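Local atomic coordinates of GDSL-like protein (Roseburia intestinalis L1-82, PDB entry 6HFZ), a protein that removes acetyl groups from acetylated mannans as a two-domain esterase of the SGNH/GDSL hydrolase superfamily. Residues M154-A166 with S222-T234. Sequence-based numbering, arbitrary orientation.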
loop_
_atom_site.group_PDB
_atom_site.type_symbol
_atom_site.label_atom_id
_atom_site.label_comp_id
_atom_site.label_asym_id
_atom_site.label_seq_id
_atom_site.Cartn_x
_atom_site.Cartn_y
_atom_site.Cartn_z
HETATM N N MSE A 154 -5.418 -13.855 4.142
HETATM C CA MSE A 154 -6.436 -12.806 4.102
HETATM C C MSE A 154 -6.649 -12.306 2.684
HETATM O O MSE A 154 -7.781 -12.177 2.204
HETATM C CB MSE A 154 -6.142 -11.608 5.035
HETATM C CG MSE A 154 -5.944 -11.933 6.488
HETATM SE SE MSE A 154 -7.598 -12.650 7.295
HETATM C CE MSE A 154 -6.918 -14.494 7.260
ATOM N N HIS A 155 -5.548 -11.990 1.999
ATOM C CA HIS A 155 -5.637 -11.399 0.679
ATOM C C HIS A 155 -6.258 -12.360 -0.348
ATOM O O HIS A 155 -6.970 -11.937 -1.292
ATOM C CB HIS A 155 -4.282 -10.862 0.271
ATOM C CG HIS A 155 -3.828 -9.742 1.146
ATOM N ND1 HIS A 155 -2.520 -9.275 1.116
ATOM C CD2 HIS A 155 -4.499 -8.965 2.023
ATOM C CE1 HIS A 155 -2.425 -8.274 1.991
ATOM N NE2 HIS A 155 -3.626 -8.031 2.525
ATOM N N GLY A 156 -5.937 -13.641 -0.201
ATOM C CA GLY A 156 -6.430 -14.684 -1.089
ATOM C C GLY A 156 -7.938 -14.867 -0.997
ATOM O O GLY A 156 -8.575 -15.259 -1.995
ATOM N N ARG A 157 -8.502 -14.662 0.189
ATOM C CA ARG A 157 -9.957 -14.727 0.378
ATOM C C ARG A 157 -10.619 -13.647 -0.458
ATOM O O ARG A 157 -11.706 -13.874 -1.035
ATOM C CB ARG A 157 -10.361 -14.565 1.838
ATOM C CG ARG A 157 -9.944 -15.743 2.700
ATOM C CD ARG A 157 -10.129 -15.448 4.181
ATOM N NE ARG A 157 -9.997 -16.661 4.982
ATOM C CZ ARG A 157 -9.673 -16.698 6.275
ATOM N NH1 ARG A 157 -9.635 -15.586 6.991
ATOM N NH2 ARG A 157 -9.341 -17.854 6.835
ATOM N N ILE A 158 -9.974 -12.478 -0.536
ATOM C CA ILE A 158 -10.460 -11.391 -1.397
ATOM C C ILE A 158 -10.257 -11.736 -2.870
ATOM O O ILE A 158 -11.150 -11.472 -3.692
ATOM C CB ILE A 158 -9.802 -10.042 -1.026
ATOM C CG1 ILE A 158 -10.093 -9.680 0.427
ATOM C CG2 ILE A 158 -10.207 -8.945 -2.000
ATOM C CD1 ILE A 158 -11.568 -9.808 0.851
ATOM N N ALA A 159 -9.103 -12.315 -3.222
ATOM C CA ALA A 159 -8.859 -12.751 -4.572
ATOM C C ALA A 159 -9.986 -13.672 -5.067
ATOM O O ALA A 159 -10.462 -13.483 -6.188
ATOM C CB ALA A 159 -7.532 -13.456 -4.672
ATOM N N ARG A 160 -10.388 -14.642 -4.247
ATOM C CA ARG A 160 -11.351 -15.674 -4.696
ATOM C C ARG A 160 -12.752 -15.033 -4.721
ATOM O O ARG A 160 -13.558 -15.309 -5.653
ATOM C CB ARG A 160 -11.235 -16.901 -3.781
ATOM C CG ARG A 160 -9.991 -17.747 -4.035
ATOM C CD ARG A 160 -9.948 -19.026 -3.219
ATOM N NE ARG A 160 -10.014 -18.795 -1.799
ATOM C CZ ARG A 160 -8.957 -18.587 -1.023
ATOM N NH1 ARG A 160 -7.728 -18.520 -1.534
ATOM N NH2 ARG A 160 -9.159 -18.524 0.272
ATOM N N HIS A 161 -13.013 -14.136 -3.759
ATOM C CA HIS A 161 -14.339 -13.454 -3.650
ATOM C C HIS A 161 -14.628 -12.670 -4.943
ATOM O O HIS A 161 -15.776 -12.671 -5.424
ATOM C CB HIS A 161 -14.457 -12.553 -2.423
ATOM C CG HIS A 161 -15.871 -12.137 -2.123
ATOM N ND1 HIS A 161 -16.809 -13.043 -1.698
ATOM C CD2 HIS A 161 -16.497 -10.934 -2.200
ATOM C CE1 HIS A 161 -17.973 -12.427 -1.527
ATOM N NE2 HIS A 161 -17.805 -11.120 -1.801
ATOM N N TYR A 162 -13.612 -12.027 -5.523
ATOM C CA TYR A 162 -13.811 -11.120 -6.714
ATOM C C TYR A 162 -13.372 -11.799 -8.003
ATOM O O TYR A 162 -13.398 -11.135 -9.033
ATOM C CB TYR A 162 -13.117 -9.767 -6.508
ATOM C CG TYR A 162 -13.781 -9.017 -5.388
ATOM C CD1 TYR A 162 -14.967 -8.356 -5.634
ATOM C CD2 TYR A 162 -13.314 -9.056 -4.081
ATOM C CE1 TYR A 162 -15.666 -7.717 -4.626
ATOM C CE2 TYR A 162 -13.992 -8.392 -3.066
ATOM C CZ TYR A 162 -15.180 -7.729 -3.342
ATOM O OH TYR A 162 -15.907 -7.119 -2.347
ATOM N N ASN A 163 -12.923 -13.070 -7.935
ATOM C CA ASN A 163 -12.422 -13.802 -9.111
ATOM C C ASN A 163 -11.239 -13.071 -9.749
ATOM O O ASN A 163 -11.170 -12.919 -10.989
ATOM C CB ASN A 163 -13.578 -14.075 -10.072
ATOM C CG ASN A 163 -14.492 -15.150 -9.524
ATOM O OD1 ASN A 163 -14.092 -16.305 -9.434
ATOM N ND2 ASN A 163 -15.702 -14.797 -9.124
ATOM N N LEU A 164 -10.280 -12.641 -8.905
ATOM C CA LEU A 164 -9.101 -11.964 -9.395
ATOM C C LEU A 164 -7.937 -12.913 -9.539
ATOM O O LEU A 164 -7.697 -13.749 -8.673
ATOM C CB LEU A 164 -8.704 -10.817 -8.466
ATOM C CG LEU A 164 -9.725 -9.695 -8.323
ATOM C CD1 LEU A 164 -9.244 -8.670 -7.300
ATOM C CD2 LEU A 164 -9.970 -9.032 -9.644
ATOM N N PRO A 165 -7.163 -12.758 -10.624
ATOM C CA PRO A 165 -5.907 -13.498 -10.759
ATOM C C PRO A 165 -4.920 -13.093 -9.665
ATOM O O PRO A 165 -4.885 -11.921 -9.282
ATOM C CB PRO A 165 -5.390 -13.148 -12.152
ATOM C CG PRO A 165 -6.149 -11.905 -12.576
ATOM C CD PRO A 165 -7.432 -11.879 -11.763
ATOM N N ALA A 166 -4.122 -14.070 -9.187
ATOM C CA ALA A 166 -3.183 -13.816 -8.111
ATOM C C ALA A 166 -1.969 -14.724 -8.284
ATOM O O ALA A 166 -2.148 -15.941 -8.581
ATOM C CB ALA A 166 -3.819 -14.105 -6.797
ATOM N N SER A 222 -18.557 -10.817 -19.914
ATOM C CA SER A 222 -18.262 -12.211 -19.592
ATOM C C SER A 222 -17.583 -12.254 -18.217
ATOM O O SER A 222 -17.116 -13.275 -17.768
ATOM C CB SER A 222 -17.415 -12.849 -20.673
ATOM O OG SER A 222 -17.709 -12.300 -21.953
ATOM N N GLU A 223 -17.579 -11.095 -17.561
ATOM C CA GLU A 223 -17.052 -10.870 -16.235
ATOM C C GLU A 223 -18.083 -11.346 -15.214
ATOM O O GLU A 223 -19.284 -11.246 -15.454
ATOM C CB GLU A 223 -16.756 -9.374 -16.171
ATOM C CG GLU A 223 -16.345 -8.859 -14.824
ATOM C CD GLU A 223 -15.513 -7.601 -14.968
ATOM O OE1 GLU A 223 -16.067 -6.496 -14.736
ATOM O OE2 GLU A 223 -14.315 -7.739 -15.340
ATOM N N PRO A 224 -17.697 -11.873 -14.028
ATOM C CA PRO A 224 -18.700 -12.264 -13.050
ATOM C C PRO A 224 -19.514 -11.055 -12.557
ATOM O O PRO A 224 -19.065 -9.868 -12.617
ATOM C CB PRO A 224 -17.913 -12.916 -11.907
ATOM C CG PRO A 224 -16.545 -13.196 -12.487
ATOM C CD PRO A 224 -16.326 -12.132 -13.544
ATOM N N ASP A 225 -20.701 -11.345 -12.033
ATOM C CA ASP A 225 -21.469 -10.338 -11.348
ATOM C C ASP A 225 -20.647 -9.816 -10.163
ATOM O O ASP A 225 -19.982 -10.581 -9.426
ATOM C CB ASP A 225 -22.803 -10.870 -10.845
ATOM C CG ASP A 225 -23.756 -11.261 -11.971
ATOM O OD1 ASP A 225 -23.671 -10.657 -13.065
ATOM O OD2 ASP A 225 -24.561 -12.165 -11.747
ATOM N N TYR A 226 -20.719 -8.500 -9.981
ATOM C CA TYR A 226 -19.952 -7.843 -8.911
ATOM C C TYR A 226 -20.628 -8.130 -7.593
ATOM O O TYR A 226 -21.771 -7.694 -7.373
ATOM C CB TYR A 226 -19.864 -6.344 -9.165
ATOM C CG TYR A 226 -19.039 -5.590 -8.158
ATOM C CD1 TYR A 226 -17.698 -5.895 -7.971
ATOM C CD2 TYR A 226 -19.562 -4.506 -7.472
ATOM C CE1 TYR A 226 -16.911 -5.170 -7.090
ATOM C CE2 TYR A 226 -18.789 -3.779 -6.585
ATOM C CZ TYR A 226 -17.465 -4.125 -6.373
ATOM O OH TYR A 226 -16.681 -3.389 -5.533
ATOM N N PRO A 227 -19.961 -8.854 -6.666
ATOM C CA PRO A 227 -20.647 -9.307 -5.470
ATOM C C PRO A 227 -20.689 -8.279 -4.331
ATOM O O PRO A 227 -19.850 -7.337 -4.300
ATOM C CB PRO A 227 -19.811 -10.526 -5.090
ATOM C CG PRO A 227 -18.402 -10.136 -5.467
ATOM C CD PRO A 227 -18.578 -9.383 -6.770
ATOM N N ALA A 228 -21.616 -8.506 -3.382
ATOM C CA ALA A 228 -21.649 -7.835 -2.092
ATOM C C ALA A 228 -20.335 -8.098 -1.363
ATOM O O ALA A 228 -19.754 -9.173 -1.542
ATOM C CB ALA A 228 -22.810 -8.349 -1.268
ATOM N N PRO A 229 -19.833 -7.170 -0.518
ATOM C CA PRO A 229 -18.554 -7.398 0.167
ATOM C C PRO A 229 -18.566 -8.594 1.125
ATOM O O PRO A 229 -19.592 -8.990 1.633
ATOM C CB PRO A 229 -18.258 -6.101 0.928
ATOM C CG PRO A 229 -19.563 -5.296 0.888
ATOM C CD PRO A 229 -20.416 -5.857 -0.226
ATOM N N LEU A 230 -17.398 -9.209 1.287
ATOM C CA LEU A 230 -17.188 -10.305 2.182
ATOM C C LEU A 230 -17.051 -9.813 3.635
ATOM O O LEU A 230 -17.591 -10.408 4.548
ATOM C CB LEU A 230 -15.922 -11.026 1.689
ATOM C CG LEU A 230 -15.591 -12.326 2.397
ATOM C CD1 LEU A 230 -16.740 -13.316 2.196
ATOM C CD2 LEU A 230 -14.283 -12.892 1.867
ATOM N N THR A 231 -16.343 -8.696 3.855
ATOM C CA THR A 231 -16.193 -8.079 5.160
ATOM C C THR A 231 -17.222 -6.962 5.339
ATOM O O THR A 231 -18.021 -6.695 4.440
ATOM C CB THR A 231 -14.752 -7.562 5.357
ATOM O OG1 THR A 231 -14.621 -6.342 4.621
ATOM C CG2 THR A 231 -13.736 -8.566 4.846
ATOM N N LYS A 232 -17.175 -6.285 6.501
ATOM C CA LYS A 232 -17.996 -5.068 6.766
ATOM C C LYS A 232 -17.645 -3.911 5.806
ATOM O O LYS A 232 -18.442 -2.988 5.618
ATOM C CB LYS A 232 -17.787 -4.589 8.198
ATOM C CG LYS A 232 -18.336 -5.516 9.272
ATOM C CD LYS A 232 -18.271 -4.876 10.641
ATOM C CE LYS A 232 -18.537 -5.863 11.760
ATOM N NZ LYS A 232 -19.949 -6.310 11.787
ATOM N N ASN A 233 -16.462 -3.967 5.192
ATOM C CA ASN A 233 -16.051 -3.099 4.119
ATOM C C ASN A 233 -16.172 -1.618 4.520
ATOM O O ASN A 233 -16.586 -0.797 3.723
ATOM C CB ASN A 233 -16.824 -3.383 2.839
ATOM C CG ASN A 233 -16.309 -2.600 1.664
ATOM O OD1 ASN A 233 -15.089 -2.499 1.467
ATOM N ND2 ASN A 233 -17.232 -2.011 0.908
ATOM N N THR A 234 -15.741 -1.278 5.739
ATOM C CA THR A 234 -15.884 0.090 6.234
ATOM C C THR A 234 -14.705 1.002 5.855
ATOM O O THR A 234 -14.602 2.111 6.404
ATOM C CB THR A 234 -16.181 0.081 7.739
ATOM O OG1 THR A 234 -15.078 -0.371 8.503
ATOM C CG2 THR A 234 -17.384 -0.767 8.090
#
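With CG anti to the backbone N (chi1 -166°), the His161 imidazole reaches under Leu230, whose side chain crosses it at a slant. Leu230 CB lies 3.8 Å from the centroid of the His161 ring, almost on its normal, a CH-pi contact over the face; Leu230 CG, also anti to its own N, carries CD1 to 3.9 Å from His161 ND1. At the ring's edge, His161 NE2 donates to Ala228 O at 2.8 Å; the N-H...O angle of 178° and an acceptor in the ring plane mark a straight bond that fixes the ring's rotation. Replacing His161 by an alanine would probably deprive Ala228 O of this donor and leave Leu230 CB without a surface to lie on. Pro227 CG packs against the His161 carbonyl, 3.7 Å from its O, and equally close to Tyr162 CE1. Tyr162 and Tyr226 meet obliquely, CE1 to CE1 at 3.8 Å, with planes 38° apart. Where Asn163, at positive phi, ends the helix in a Schellman motif, its ND2 packs 3.8 Å from Pro224 CG. The loop thus runs past the C-terminal end of helix 152-161 on proline and leucine side chains. Helix 115-129 ties the two together: Glu122 OE1 is hydrogen-bonded to both Tyr162 OH and Leu230 N, and Arg126 NH1 to Tyr162 OH. The loop itself links helix 196-215 of the SGNH-hydrolase domain to strand 237-241 of the beta-rich domain.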